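Local coordinates for actin-related protein 8 (Homo sapiens, PDB 4FO0) that binds ATP, shows low basal ATPase activity and does not polymerise, and serves as a proposed core subunit of the INO80 chromatin-remodelling complex, at residues A[20-25]-A[201-206]; A[154-159]-A[254-259]; A[282-287]-A[314-319]; A[331-336]-A[345-350]. All coordinates share one frame; numbering follows the deposited sequence. Where two conformers were deposited one is given.

Contact 1: residues A[20-25]-A[201-206]. With ATP (adenosine-5'-triphosphate), chain C.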
# COMPACT_ATOMS: atom_id res chain seq x y z
N ILE A 20 2.88 -13.88 -6.80
CA ILE A 20 2.60 -13.44 -5.44
C ILE A 20 3.14 -12.05 -5.12
O ILE A 20 4.36 -11.81 -5.13
CB ILE A 20 3.14 -14.42 -4.41
CG1 ILE A 20 2.68 -15.83 -4.77
CG2 ILE A 20 2.70 -14.02 -3.00
CD1 ILE A 20 3.28 -16.91 -3.89
N HIS A 21 2.22 -11.13 -4.84
CA HIS A 21 2.60 -9.78 -4.49
C HIS A 21 2.07 -9.42 -3.11
O HIS A 21 0.92 -9.01 -2.97
CB HIS A 21 2.05 -8.78 -5.49
CG HIS A 21 2.60 -7.41 -5.32
ND1 HIS A 21 2.06 -6.31 -5.96
CD2 HIS A 21 3.63 -6.94 -4.58
CE1 HIS A 21 2.75 -5.23 -5.62
NE2 HIS A 21 3.71 -5.59 -4.78
N PRO A 22 2.91 -9.59 -2.10
CA PRO A 22 2.56 -9.27 -0.70
C PRO A 22 2.49 -7.76 -0.50
O PRO A 22 3.14 -7.01 -1.21
CB PRO A 22 3.74 -9.84 0.09
CG PRO A 22 4.59 -10.61 -0.92
CD PRO A 22 4.31 -10.00 -2.24
N GLY A 23 1.70 -7.33 0.47
CA GLY A 23 1.62 -5.93 0.85
C GLY A 23 1.36 -5.82 2.35
O GLY A 23 0.98 -6.81 3.00
N SER A 24 1.58 -4.64 2.91
CA SER A 24 1.29 -4.43 4.33
C SER A 24 -0.17 -4.74 4.64
O SER A 24 -0.49 -5.32 5.68
CB SER A 24 1.59 -2.98 4.72
OG SER A 24 2.93 -2.65 4.43
N THR A 25 -1.06 -4.38 3.72
CA THR A 25 -2.48 -4.53 3.98
C THR A 25 -3.16 -5.51 3.02
O THR A 25 -4.09 -6.22 3.40
CB THR A 25 -3.18 -3.14 4.03
OG1 THR A 25 -2.84 -2.53 5.27
CG2 THR A 25 -4.69 -3.26 3.97
N CYS A 201 6.57 -20.40 -8.86
CA CYS A 201 6.17 -19.17 -8.21
C CYS A 201 6.97 -17.94 -8.64
O CYS A 201 8.20 -17.97 -8.71
CB CYS A 201 6.30 -19.35 -6.70
SG CYS A 201 6.02 -17.84 -5.78
N ILE A 202 6.27 -16.85 -8.92
CA ILE A 202 6.94 -15.57 -9.04
C ILE A 202 6.64 -14.74 -7.80
O ILE A 202 5.49 -14.37 -7.55
CB ILE A 202 6.45 -14.83 -10.26
CG1 ILE A 202 6.64 -15.70 -11.52
CG2 ILE A 202 7.13 -13.47 -10.32
CD1 ILE A 202 7.59 -15.12 -12.54
N LEU A 203 7.69 -14.45 -7.04
CA LEU A 203 7.58 -13.64 -5.83
C LEU A 203 8.07 -12.21 -6.04
O LEU A 203 9.25 -11.97 -6.31
CB LEU A 203 8.36 -14.28 -4.68
CG LEU A 203 8.36 -13.51 -3.35
CD1 LEU A 203 6.95 -13.30 -2.82
CD2 LEU A 203 9.20 -14.21 -2.30
N LEU A 204 7.16 -11.25 -5.89
CA LEU A 204 7.55 -9.84 -5.95
C LEU A 204 8.05 -9.40 -4.59
O LEU A 204 7.45 -9.71 -3.57
CB LEU A 204 6.36 -8.99 -6.33
CG LEU A 204 6.12 -8.73 -7.80
CD1 LEU A 204 5.96 -10.04 -8.56
CD2 LEU A 204 4.89 -7.85 -7.92
N ILE A 205 9.14 -8.65 -4.59
CA ILE A 205 9.71 -8.16 -3.34
C ILE A 205 9.93 -6.66 -3.42
O ILE A 205 9.99 -6.09 -4.51
CB ILE A 205 11.04 -8.86 -3.02
CG1 ILE A 205 12.12 -8.45 -4.01
CG2 ILE A 205 10.86 -10.34 -3.03
CD1 ILE A 205 13.47 -8.98 -3.65
N PRO A 206 10.07 -6.01 -2.26
CA PRO A 206 10.27 -4.56 -2.23
C PRO A 206 11.52 -4.17 -3.01
O PRO A 206 12.46 -4.96 -3.15
CB PRO A 206 10.49 -4.26 -0.75
CG PRO A 206 9.93 -5.46 -0.00
CD PRO A 206 10.15 -6.63 -0.92
PG ATP C . 2.25 -1.26 1.15
O1G ATP C . 2.56 -1.15 -0.32
O2G ATP C . 2.83 -2.48 1.84
O3G ATP C . 2.42 0.01 1.95
PB ATP C . -0.26 -2.32 0.14
O1B ATP C . -1.19 -3.12 1.02
O2B ATP C . 0.50 -2.93 -1.03
O3B ATP C . 0.67 -1.52 1.18
PA ATP C . -2.01 -0.96 -1.66
O1A ATP C . -3.04 -2.05 -1.52
O2A ATP C . -1.21 -0.78 -2.92
O3A ATP C . -1.06 -1.03 -0.37
O5' ATP C . -2.75 0.42 -1.35
C5' ATP C . -3.56 0.48 -0.19
C4' ATP C . -3.93 1.92 0.05
O4' ATP C . -4.61 2.39 -1.10
C3' ATP C . -4.87 2.10 1.23
O3' ATP C . -4.39 3.15 2.08
C2' ATP C . -6.18 2.52 0.59
O2' ATP C . -6.94 3.40 1.40
C1' ATP C . -5.67 3.22 -0.65
N9 ATP C . -6.75 3.40 -1.63
C8 ATP C . -7.40 2.43 -2.28
N7 ATP C . -8.34 2.95 -3.10
C5 ATP C . -8.29 4.28 -2.97
C6 ATP C . -9.02 5.42 -3.55
N6 ATP C . -10.01 5.21 -4.45
N1 ATP C . -8.66 6.67 -3.14
C2 ATP C . -7.68 6.88 -2.24
N3 ATP C . -6.98 5.88 -1.66
C4 ATP C . -7.24 4.58 -1.99
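His21 lays its imidazole against a methyl of Leu204: Leu204 CD2 sits 3.5 Å from His21 CG, over one face of the ring and shifted toward its rim, in a CH-pi contact. His21 holds CG anti to the backbone N (chi1 -170°), and the two side chains cross obliquely. The far end of the ring is tied elsewhere: NE2 is hydrogen-bonded to Glu235 OE2, which restrains the ring's rotation. On the sheet face carrying Ile20 and Leu203 the contact is apolar. Ile20 has CG1 beside its backbone N, and CD1 beyond it meets Cys201 SG at 3.5 Å. Leu203 CD1 approaches Pro22 CG at 4.1 Å, the two side chains crossing at about a right angle, and Trp181 of helix 170-187 touches Ile20, Pro22 and Leu203.

Strands 17-21 and 200-205 run parallel here in a mixed sheet of the actin ATPase fold. Ile20 lies opposite Leu203 and bonds the residues that flank it: its N donates to Ile202 O at 2.8 Å, and its O accepts from Leu204 N at 3.0 Å.

Past Pro22 the chain leaves the sheet as the first phosphate-binding loop, joining strands 17-21 and 26-31. Ser24 bonds the gamma-phosphate oxygen O2G of ATP twice, through N at 2.7 Å and through OG at 2.6 Å. Thr25 N reaches O1B of the beta-phosphate at 3.0 Å, and its OG1 is hydrogen-bonded to Asp255 OD2.

Contact 2: residues A[154-159]-A[254-259]. With ATP (adenosine-5'-triphosphate), chain C.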
# COMPACT_ATOMS: atom_id res chain seq x y z
N PRO A 154 1.32 -9.67 9.34
CA PRO A 154 2.70 -10.13 9.16
C PRO A 154 3.59 -9.09 8.50
O PRO A 154 4.81 -9.19 8.56
CB PRO A 154 2.54 -11.33 8.23
CG PRO A 154 1.15 -11.79 8.45
CD PRO A 154 0.35 -10.55 8.69
N ILE A 155 2.98 -8.10 7.87
CA ILE A 155 3.76 -7.06 7.23
C ILE A 155 3.29 -5.68 7.64
O ILE A 155 2.09 -5.40 7.67
CB ILE A 155 3.74 -7.23 5.70
CG1 ILE A 155 4.25 -8.62 5.34
CG2 ILE A 155 4.56 -6.12 5.02
CD1 ILE A 155 4.30 -8.87 3.87
N ARG A 156 4.24 -4.83 8.00
CA ARG A 156 3.96 -3.45 8.41
C ARG A 156 4.97 -2.56 7.71
O ARG A 156 6.17 -2.88 7.68
CB ARG A 156 4.11 -3.27 9.93
CG ARG A 156 3.17 -4.11 10.80
CD ARG A 156 1.73 -3.59 10.82
NE ARG A 156 1.05 -3.91 9.56
CZ ARG A 156 -0.20 -3.56 9.27
NH1 ARG A 156 -0.93 -2.87 10.14
NH2 ARG A 156 -0.72 -3.90 8.09
N ARG A 157 4.50 -1.45 7.16
CA ARG A 157 5.40 -0.51 6.50
C ARG A 157 6.32 -1.23 5.52
O ARG A 157 7.49 -0.88 5.38
CB ARG A 157 6.21 0.27 7.53
CG ARG A 157 5.50 1.54 8.01
CD ARG A 157 6.26 2.22 9.14
NE ARG A 157 5.81 1.79 10.46
CZ ARG A 157 4.55 1.88 10.89
NH1 ARG A 157 3.59 2.39 10.10
NH2 ARG A 157 4.24 1.46 12.11
N GLY A 158 5.77 -2.26 4.87
CA GLY A 158 6.45 -2.96 3.79
C GLY A 158 7.60 -3.86 4.22
O GLY A 158 8.37 -4.34 3.38
N GLN A 159 7.74 -4.07 5.53
CA GLN A 159 8.73 -5.03 5.98
C GLN A 159 8.11 -6.04 6.94
O GLN A 159 6.97 -5.87 7.38
CB GLN A 159 9.98 -4.34 6.53
CG GLN A 159 10.74 -3.51 5.46
CD GLN A 159 11.25 -4.34 4.26
OE1 GLN A 159 11.14 -5.56 4.23
NE2 GLN A 159 11.83 -3.65 3.28
N GLY A 254 1.72 2.81 -1.24
CA GLY A 254 0.89 1.77 -0.69
C GLY A 254 0.12 2.27 0.50
O GLY A 254 -0.08 3.47 0.69
N ASP A 255 -0.32 1.34 1.33
CA ASP A 255 -1.07 1.74 2.49
C ASP A 255 -0.13 2.26 3.57
O ASP A 255 -0.50 3.11 4.36
CB ASP A 255 -1.91 0.59 3.03
CG ASP A 255 -2.79 1.02 4.19
OD1 ASP A 255 -3.53 2.01 4.07
OD2 ASP A 255 -2.71 0.37 5.25
N GLN A 256 1.10 1.77 3.58
CA GLN A 256 2.02 2.12 4.66
C GLN A 256 3.42 2.54 4.24
O GLN A 256 4.12 3.19 5.01
CB GLN A 256 2.11 0.98 5.66
CG GLN A 256 0.87 0.94 6.50
CD GLN A 256 0.69 -0.36 7.16
OE1 GLN A 256 1.66 -1.00 7.60
NE2 GLN A 256 -0.55 -0.81 7.22
N LYS A 257 3.84 2.17 3.03
CA LYS A 257 5.17 2.54 2.57
C LYS A 257 5.05 3.17 1.22
O LYS A 257 4.14 2.86 0.47
CB LYS A 257 6.10 1.33 2.53
CG LYS A 257 5.81 0.34 1.43
CD LYS A 257 6.56 0.69 0.15
CE LYS A 257 5.99 -0.08 -1.04
NZ LYS A 257 4.59 0.34 -1.34
N THR A 258 5.97 4.08 0.93
CA THR A 258 6.07 4.69 -0.39
C THR A 258 7.45 4.48 -0.98
O THR A 258 8.43 4.87 -0.37
CB THR A 258 5.84 6.18 -0.32
OG1 THR A 258 4.50 6.42 0.12
CG2 THR A 258 6.07 6.82 -1.68
N SER A 259 7.52 3.85 -2.16
CA SER A 259 8.79 3.62 -2.83
C SER A 259 8.96 4.59 -3.96
O SER A 259 8.01 4.88 -4.69
CB SER A 259 8.86 2.21 -3.41
OG SER A 259 8.90 1.22 -2.41
PG ATP C . 2.25 -1.26 1.15
O1G ATP C . 2.56 -1.15 -0.32
O2G ATP C . 2.83 -2.48 1.84
O3G ATP C . 2.42 0.01 1.95
PB ATP C . -0.26 -2.32 0.14
O1B ATP C . -1.19 -3.12 1.02
O2B ATP C . 0.50 -2.93 -1.03
O3B ATP C . 0.67 -1.52 1.18
PA ATP C . -2.01 -0.96 -1.66
O1A ATP C . -3.04 -2.05 -1.52
O2A ATP C . -1.21 -0.78 -2.92
O3A ATP C . -1.06 -1.03 -0.37
O5' ATP C . -2.75 0.42 -1.35
C5' ATP C . -3.56 0.48 -0.19
C4' ATP C . -3.93 1.92 0.05
O4' ATP C . -4.61 2.39 -1.10
C3' ATP C . -4.87 2.10 1.23
O3' ATP C . -4.39 3.15 2.08
C2' ATP C . -6.18 2.52 0.59
O2' ATP C . -6.94 3.40 1.40
C1' ATP C . -5.67 3.22 -0.65
N9 ATP C . -6.75 3.40 -1.63
C8 ATP C . -7.40 2.43 -2.28
N7 ATP C . -8.34 2.95 -3.10
C5 ATP C . -8.29 4.28 -2.97
C6 ATP C . -9.02 5.42 -3.55
N6 ATP C . -10.01 5.21 -4.45
N1 ATP C . -8.66 6.67 -3.14
C2 ATP C . -7.68 6.88 -2.24
N3 ATP C . -6.98 5.88 -1.66
C4 ATP C . -7.24 4.58 -1.99
O HOH W 1 2.76 3.96 7.25
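Gln256 reaches across to Arg157 with its CB and to Arg156 and Arg157 with its amide. Its CB packs 3.7 Å from Arg157 CA. CG stands anti to the carbonyl carbon (chi1 -75°), and the chain runs on extended to CD, which lies near the guanidinium of Arg156. There the amide splits its tasks. OE1 accepts Arg157 N at 2.9 Å in an almost straight bond, the donor tilted a little from the carbonyl plane.

That N belongs to a type I' beta turn, Arg156 to Gln159, at the tip of the small hairpin of strands 155-156 and 159-160; Gln256 comes from the second phosphate-binding loop of the actin fold, between strands 247-253 and 258-264.

NE2 hangs 3.0 Å above the guanidinium plane of Arg156, toward its rim, with the two planes at 90°. As both are donors, this is packing; NE2 instead gives its hydrogen bond to Asp255 OD2 at 3.2 Å, on the anti side. The guanidinium is held by the preceding carbonyl, Arg156 NE donating to Ile155 O at 2.6 Å, and by Ser24 O and Ser59 O.

The backbone beside this side chain serves ATP: Gln256 N donates to O3G at 2.7 Å and Lys257 N to the same oxygen at 2.8 Å, while Lys257 NZ bonds O1G.

Contact 3: residues A[282-287]-A[314-319]; sequences DVSRCF and HLKETF. With ATP (adenosine-5'-triphosphate), chain C.
Phe287 drives its ring against the backbone of Lys316, where helices 280-293 and 306-319 cross almost perpendicularly, at 86° with axes 9.3 Å apart. Both belong to the actin fold, and the second carries residues that hold the adenosine end of ATP.

The tight part is apolar. CB of Phe287 is directed toward the other helix and CG stands anti to the backbone N (chi1 -169°); CD2 lies 3.8 Å from Lys316 CA. Farther out, Phe287 CZ meets Phe319 CB at 3.9 Å, the two side chains crossing at about a right angle. One turn earlier on the helix, Val283 CG1 rests 3.6 Å from Lys316 CD, so that the aliphatic part of the lysine is packed against the valine. Leu350 and Ala357 close in on Phe287 from outside the two helices.

The direct polar link between the helices is weaker. Lys316 bends at chi3, and its NZ makes a weak bond to Ser284 OG, whose stronger partner is Gln313. NZ is also hydrogen-bonded to Gly280 O. His314, with its CB directed away, and Thr318, to the side, are exposed to solvent, and Thr318 OG1 bonds back to His314 O. Glu317, also pointing away, sets its CG over a face of the adenine, 3.5 Å from C5 of ATP. The ribose O2' is shared: Lys316 NZ donates to it at 2.8 Å, and it donates in turn to Glu317 OE2 at 2.8 Å.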
# COMPACT_ATOMS: atom_id res chain seq x y z
N ASP A 282 -1.65 6.61 6.81
CA ASP A 282 -1.33 7.91 7.43
C ASP A 282 -2.27 9.02 6.98
O ASP A 282 -2.72 9.82 7.79
CB ASP A 282 0.11 8.29 7.14
CG ASP A 282 1.08 7.21 7.55
OD1 ASP A 282 1.36 7.13 8.77
OD2 ASP A 282 1.54 6.44 6.67
N VAL A 283 -2.58 9.05 5.69
CA VAL A 283 -3.61 9.95 5.20
C VAL A 283 -4.97 9.69 5.86
O VAL A 283 -5.70 10.62 6.19
CB VAL A 283 -3.79 9.80 3.71
CG1 VAL A 283 -4.91 10.73 3.22
CG2 VAL A 283 -2.49 10.09 3.02
N SER A 284 -5.32 8.43 6.01
CA SER A 284 -6.59 8.07 6.61
C SER A 284 -6.66 8.61 8.04
O SER A 284 -7.69 9.09 8.47
CB SER A 284 -6.80 6.56 6.60
OG SER A 284 -7.11 6.11 5.29
N ARG A 285 -5.57 8.52 8.78
CA ARG A 285 -5.58 8.91 10.18
C ARG A 285 -5.66 10.43 10.23
O ARG A 285 -6.42 11.01 11.00
CB ARG A 285 -4.31 8.40 10.87
CG ARG A 285 -4.18 8.80 12.33
CD ARG A 285 -2.69 8.90 12.73
NE ARG A 285 -1.92 7.83 12.10
CZ ARG A 285 -0.87 7.99 11.30
NH1 ARG A 285 -0.39 9.20 11.01
NH2 ARG A 285 -0.30 6.92 10.80
N CYS A 286 -4.88 11.07 9.36
CA CYS A 286 -4.87 12.52 9.27
C CYS A 286 -6.27 13.07 8.96
O CYS A 286 -6.77 13.97 9.66
CB CYS A 286 -3.86 12.94 8.20
SG CYS A 286 -3.71 14.70 7.91
N PHE A 287 -6.89 12.53 7.92
CA PHE A 287 -8.25 12.88 7.56
C PHE A 287 -9.22 12.72 8.74
O PHE A 287 -10.09 13.55 8.97
CB PHE A 287 -8.73 12.04 6.38
CG PHE A 287 -10.02 12.52 5.79
CD1 PHE A 287 -10.19 13.87 5.47
CD2 PHE A 287 -11.05 11.64 5.53
CE1 PHE A 287 -11.37 14.33 4.92
CE2 PHE A 287 -12.24 12.09 4.97
CZ PHE A 287 -12.40 13.44 4.66
N HIS A 314 -12.39 4.05 4.23
CA HIS A 314 -13.44 4.18 3.23
C HIS A 314 -13.81 5.64 3.02
O HIS A 314 -13.96 6.09 1.88
CB HIS A 314 -14.67 3.37 3.62
CG HIS A 314 -15.85 3.64 2.74
ND1 HIS A 314 -15.90 3.28 1.41
CD2 HIS A 314 -17.03 4.27 3.00
CE1 HIS A 314 -17.05 3.67 0.89
NE2 HIS A 314 -17.75 4.27 1.83
N LEU A 315 -13.96 6.37 4.12
CA LEU A 315 -14.27 7.79 4.08
C LEU A 315 -13.22 8.58 3.30
O LEU A 315 -13.56 9.37 2.42
CB LEU A 315 -14.42 8.35 5.50
CG LEU A 315 -15.68 7.82 6.21
CD1 LEU A 315 -15.92 8.51 7.53
CD2 LEU A 315 -16.91 7.95 5.32
N LYS A 316 -11.95 8.35 3.61
CA LYS A 316 -10.89 8.94 2.83
C LYS A 316 -11.07 8.67 1.33
O LYS A 316 -10.92 9.57 0.51
CB LYS A 316 -9.52 8.42 3.26
CG LYS A 316 -8.43 8.79 2.27
CD LYS A 316 -7.14 8.04 2.50
CE LYS A 316 -7.29 6.57 2.21
NZ LYS A 316 -5.99 5.87 2.38
N GLU A 317 -11.38 7.43 0.97
CA GLU A 317 -11.42 7.08 -0.45
C GLU A 317 -12.60 7.69 -1.15
O GLU A 317 -12.59 7.87 -2.37
CB GLU A 317 -11.44 5.59 -0.64
CG GLU A 317 -10.21 4.92 -0.13
CD GLU A 317 -10.47 3.47 0.19
OE1 GLU A 317 -11.65 3.05 0.12
OE2 GLU A 317 -9.49 2.76 0.51
N THR A 318 -13.61 8.04 -0.36
CA THR A 318 -14.83 8.63 -0.89
C THR A 318 -14.75 10.15 -1.00
O THR A 318 -15.18 10.74 -2.00
CB THR A 318 -16.03 8.23 -0.03
OG1 THR A 318 -16.20 6.82 -0.13
CG2 THR A 318 -17.27 8.91 -0.50
N PHE A 319 -14.17 10.78 0.01
CA PHE A 319 -14.19 12.23 0.11
C PHE A 319 -12.93 12.98 -0.30
O PHE A 319 -13.01 14.04 -0.92
CB PHE A 319 -14.55 12.61 1.53
CG PHE A 319 -15.91 12.18 1.92
CD1 PHE A 319 -16.88 12.01 0.95
CD2 PHE A 319 -16.23 11.94 3.25
CE1 PHE A 319 -18.14 11.61 1.29
CE2 PHE A 319 -17.50 11.55 3.59
CZ PHE A 319 -18.45 11.38 2.61
PG ATP C . 2.25 -1.26 1.15
O1G ATP C . 2.56 -1.15 -0.32
O2G ATP C . 2.83 -2.48 1.84
O3G ATP C . 2.42 0.01 1.95
PB ATP C . -0.26 -2.32 0.14
O1B ATP C . -1.19 -3.12 1.02
O2B ATP C . 0.50 -2.93 -1.03
O3B ATP C . 0.67 -1.52 1.18
PA ATP C . -2.01 -0.96 -1.66
O1A ATP C . -3.04 -2.05 -1.52
O2A ATP C . -1.21 -0.78 -2.92
O3A ATP C . -1.06 -1.03 -0.37
O5' ATP C . -2.75 0.42 -1.35
C5' ATP C . -3.56 0.48 -0.19
C4' ATP C . -3.93 1.92 0.05
O4' ATP C . -4.61 2.39 -1.10
C3' ATP C . -4.87 2.10 1.23
O3' ATP C . -4.39 3.15 2.08
C2' ATP C . -6.18 2.52 0.59
O2' ATP C . -6.94 3.40 1.40
C1' ATP C . -5.67 3.22 -0.65
N9 ATP C . -6.75 3.40 -1.63
C8 ATP C . -7.40 2.43 -2.28
N7 ATP C . -8.34 2.95 -3.10
C5 ATP C . -8.29 4.28 -2.97
C6 ATP C . -9.02 5.42 -3.55
N6 ATP C . -10.01 5.21 -4.45
N1 ATP C . -8.66 6.67 -3.14
C2 ATP C . -7.68 6.88 -2.24
N3 ATP C . -6.98 5.88 -1.66
C4 ATP C . -7.24 4.58 -1.99

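Contact 4: residues A[331-336]-A[345-350]; sequences DHEFQI and LYQFRL
Asp331 OD1 takes Arg349 NE at 2.7 Å, on its syn side, somewhat out of the carboxylate plane but in the guanidinium plane, a salt bridge between side chains that lie side by side and point the same way. The second prong, Arg349 NH2 to Asp331 OD2, is long and weak; the carboxylate and guanidinium planes stand 43° apart. Tyr108 adds a cation-pi contact to Arg349.

This pair sits near one end of the beta hairpin formed by strands 330-336 and 343-350, two members of a three-stranded antiparallel sheet completed by strand 115-118. His332 and Phe348 form a hydrogen-bonded pair, with Phe348 N giving to His332 O at 2.7 Å. Tyr346 N donates equally closely to Phe334 O.

The face with Phe334, Tyr346 and Phe348 carries an aromatic cluster. Phe334 has CG between its backbone N and carbonyl carbon (chi1 67°), and Tyr346 CB lies over its ring, 3.5 Å from CE1. The rings of Phe334 and Tyr346 are nearly parallel but slid apart, with little overlap. Toward Phe348 the edge of Phe334 meets a face in an offset edge-to-face pair, centroids 5.6 Å apart. Ile336 CD1 closes the far end, 3.6 Å from Tyr346 CE2. Helix 306-319 packs on this face through Leu311, Leu315 and Phe319.

On the other face Glu333 and Gln347 lie side by side, and Gln347 NE2 donates to Glu333 OE2 at 3.1 Å, on the anti side of the carboxylate.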
# COMPACT_ATOMS: atom_id res chain seq x y z
N ASP A 331 -22.13 19.42 1.46
CA ASP A 331 -22.94 18.50 2.23
C ASP A 331 -22.72 17.08 1.74
O ASP A 331 -22.84 16.80 0.54
CB ASP A 331 -24.41 18.91 2.17
CG ASP A 331 -24.71 20.09 3.08
OD1 ASP A 331 -24.19 20.10 4.22
OD2 ASP A 331 -25.44 21.00 2.66
N HIS A 332 -22.33 16.22 2.67
CA HIS A 332 -22.04 14.82 2.38
C HIS A 332 -22.83 13.88 3.28
O HIS A 332 -23.35 14.27 4.33
CB HIS A 332 -20.55 14.53 2.58
CG HIS A 332 -19.64 15.35 1.72
ND1 HIS A 332 -19.42 15.06 0.39
CD2 HIS A 332 -18.89 16.45 1.99
CE1 HIS A 332 -18.57 15.94 -0.12
NE2 HIS A 332 -18.24 16.79 0.84
N GLU A 333 -22.92 12.62 2.88
CA GLU A 333 -23.48 11.64 3.79
C GLU A 333 -22.69 10.37 3.67
O GLU A 333 -22.10 10.09 2.63
CB GLU A 333 -24.95 11.39 3.48
CG GLU A 333 -25.19 10.69 2.16
CD GLU A 333 -26.66 10.67 1.78
OE1 GLU A 333 -27.01 9.95 0.81
OE2 GLU A 333 -27.46 11.37 2.46
N PHE A 334 -22.66 9.60 4.75
CA PHE A 334 -22.02 8.30 4.71
C PHE A 334 -22.77 7.31 5.58
O PHE A 334 -23.52 7.71 6.48
CB PHE A 334 -20.55 8.42 5.15
CG PHE A 334 -20.36 8.80 6.60
CD1 PHE A 334 -20.35 10.13 6.99
CD2 PHE A 334 -20.14 7.83 7.57
CE1 PHE A 334 -20.16 10.49 8.33
CE2 PHE A 334 -19.94 8.18 8.91
CZ PHE A 334 -19.94 9.51 9.29
N GLN A 335 -22.56 6.03 5.31
CA GLN A 335 -23.18 4.96 6.07
C GLN A 335 -22.25 4.31 7.08
O GLN A 335 -21.03 4.31 6.91
CB GLN A 335 -23.69 3.87 5.13
CG GLN A 335 -24.76 4.32 4.17
CD GLN A 335 -25.37 3.16 3.41
OE1 GLN A 335 -25.09 2.00 3.69
NE2 GLN A 335 -26.22 3.47 2.44
N ILE A 336 -22.81 3.74 8.14
CA ILE A 336 -22.07 2.78 8.93
C ILE A 336 -22.91 1.51 9.04
O ILE A 336 -24.06 1.57 9.43
CB ILE A 336 -21.72 3.28 10.33
CG1 ILE A 336 -21.06 4.66 10.27
CG2 ILE A 336 -20.81 2.27 11.01
CD1 ILE A 336 -20.55 5.16 11.64
N LEU A 345 -27.12 6.05 8.66
CA LEU A 345 -26.80 7.04 7.65
C LEU A 345 -26.57 8.40 8.30
O LEU A 345 -27.43 8.90 9.02
CB LEU A 345 -27.93 7.16 6.64
CG LEU A 345 -27.66 8.24 5.61
CD1 LEU A 345 -26.60 7.75 4.65
CD2 LEU A 345 -28.94 8.60 4.89
N TYR A 346 -25.40 8.98 8.03
CA TYR A 346 -24.97 10.26 8.60
C TYR A 346 -24.90 11.38 7.56
O TYR A 346 -24.31 11.22 6.49
CB TYR A 346 -23.58 10.11 9.20
CG TYR A 346 -23.51 9.42 10.54
CD1 TYR A 346 -23.55 10.16 11.71
CD2 TYR A 346 -23.36 8.04 10.63
CE1 TYR A 346 -23.47 9.55 12.95
CE2 TYR A 346 -23.29 7.41 11.87
CZ TYR A 346 -23.34 8.17 13.02
OH TYR A 346 -23.27 7.57 14.26
N GLN A 347 -25.51 12.52 7.89
CA GLN A 347 -25.25 13.76 7.17
C GLN A 347 -24.04 14.46 7.77
O GLN A 347 -23.90 14.53 9.00
CB GLN A 347 -26.43 14.73 7.27
CG GLN A 347 -27.76 14.16 6.88
CD GLN A 347 -27.75 13.60 5.48
OE1 GLN A 347 -27.34 14.26 4.53
NE2 GLN A 347 -28.19 12.35 5.35
N PHE A 348 -23.16 14.98 6.94
CA PHE A 348 -22.31 16.04 7.46
C PHE A 348 -21.59 16.89 6.46
O PHE A 348 -21.54 16.58 5.26
CB PHE A 348 -21.38 15.56 8.57
CG PHE A 348 -20.07 15.06 8.09
CD1 PHE A 348 -18.92 15.31 8.83
CD2 PHE A 348 -19.99 14.30 6.94
CE1 PHE A 348 -17.69 14.84 8.42
CE2 PHE A 348 -18.76 13.82 6.50
CZ PHE A 348 -17.62 14.09 7.25
N ARG A 349 -21.07 18.00 6.96
CA ARG A 349 -20.54 19.04 6.09
C ARG A 349 -19.01 19.06 6.14
O ARG A 349 -18.43 19.08 7.22
CB ARG A 349 -21.11 20.37 6.53
CG ARG A 349 -21.27 21.35 5.42
CD ARG A 349 -22.09 22.52 5.92
NE ARG A 349 -23.47 22.40 5.49
CZ ARG A 349 -24.44 23.20 5.90
NH1 ARG A 349 -24.17 24.17 6.77
NH2 ARG A 349 -25.68 23.04 5.45
N LEU A 350 -18.38 19.02 4.97
CA LEU A 350 -16.92 19.03 4.90
C LEU A 350 -16.38 20.13 4.03
O LEU A 350 -16.95 20.45 2.97
CB LEU A 350 -16.39 17.70 4.39
CG LEU A 350 -16.06 16.73 5.51
CD1 LEU A 350 -15.37 15.51 4.97
CD2 LEU A 350 -15.23 17.45 6.56

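In the fold
Contacts 1, 2 and 3 all bind the one ATP: the first two hold its phosphates, with contact 2 also reaching the ribose, and contact 3 takes the ribose and adenine. Contacts 1 and 2 lie with centres about 11 Å apart and touch directly, Ser24 O meeting Arg156 NH2 at 2.8 Å and Ser24 OG meeting Gly158 N at 2.9 Å, so the first phosphate loop is tied to the 154-159 turn, which Gln256 of the second loop also meets. Contact 3, about 17 Å from contact 2 between centres, does not touch it. Contact 4 stays away from the nucleotide and backs onto contact 3, where Phe287 CZ packs 3.6 Å from Leu350 CD1; its centre is about 36 Å from that of contact 1.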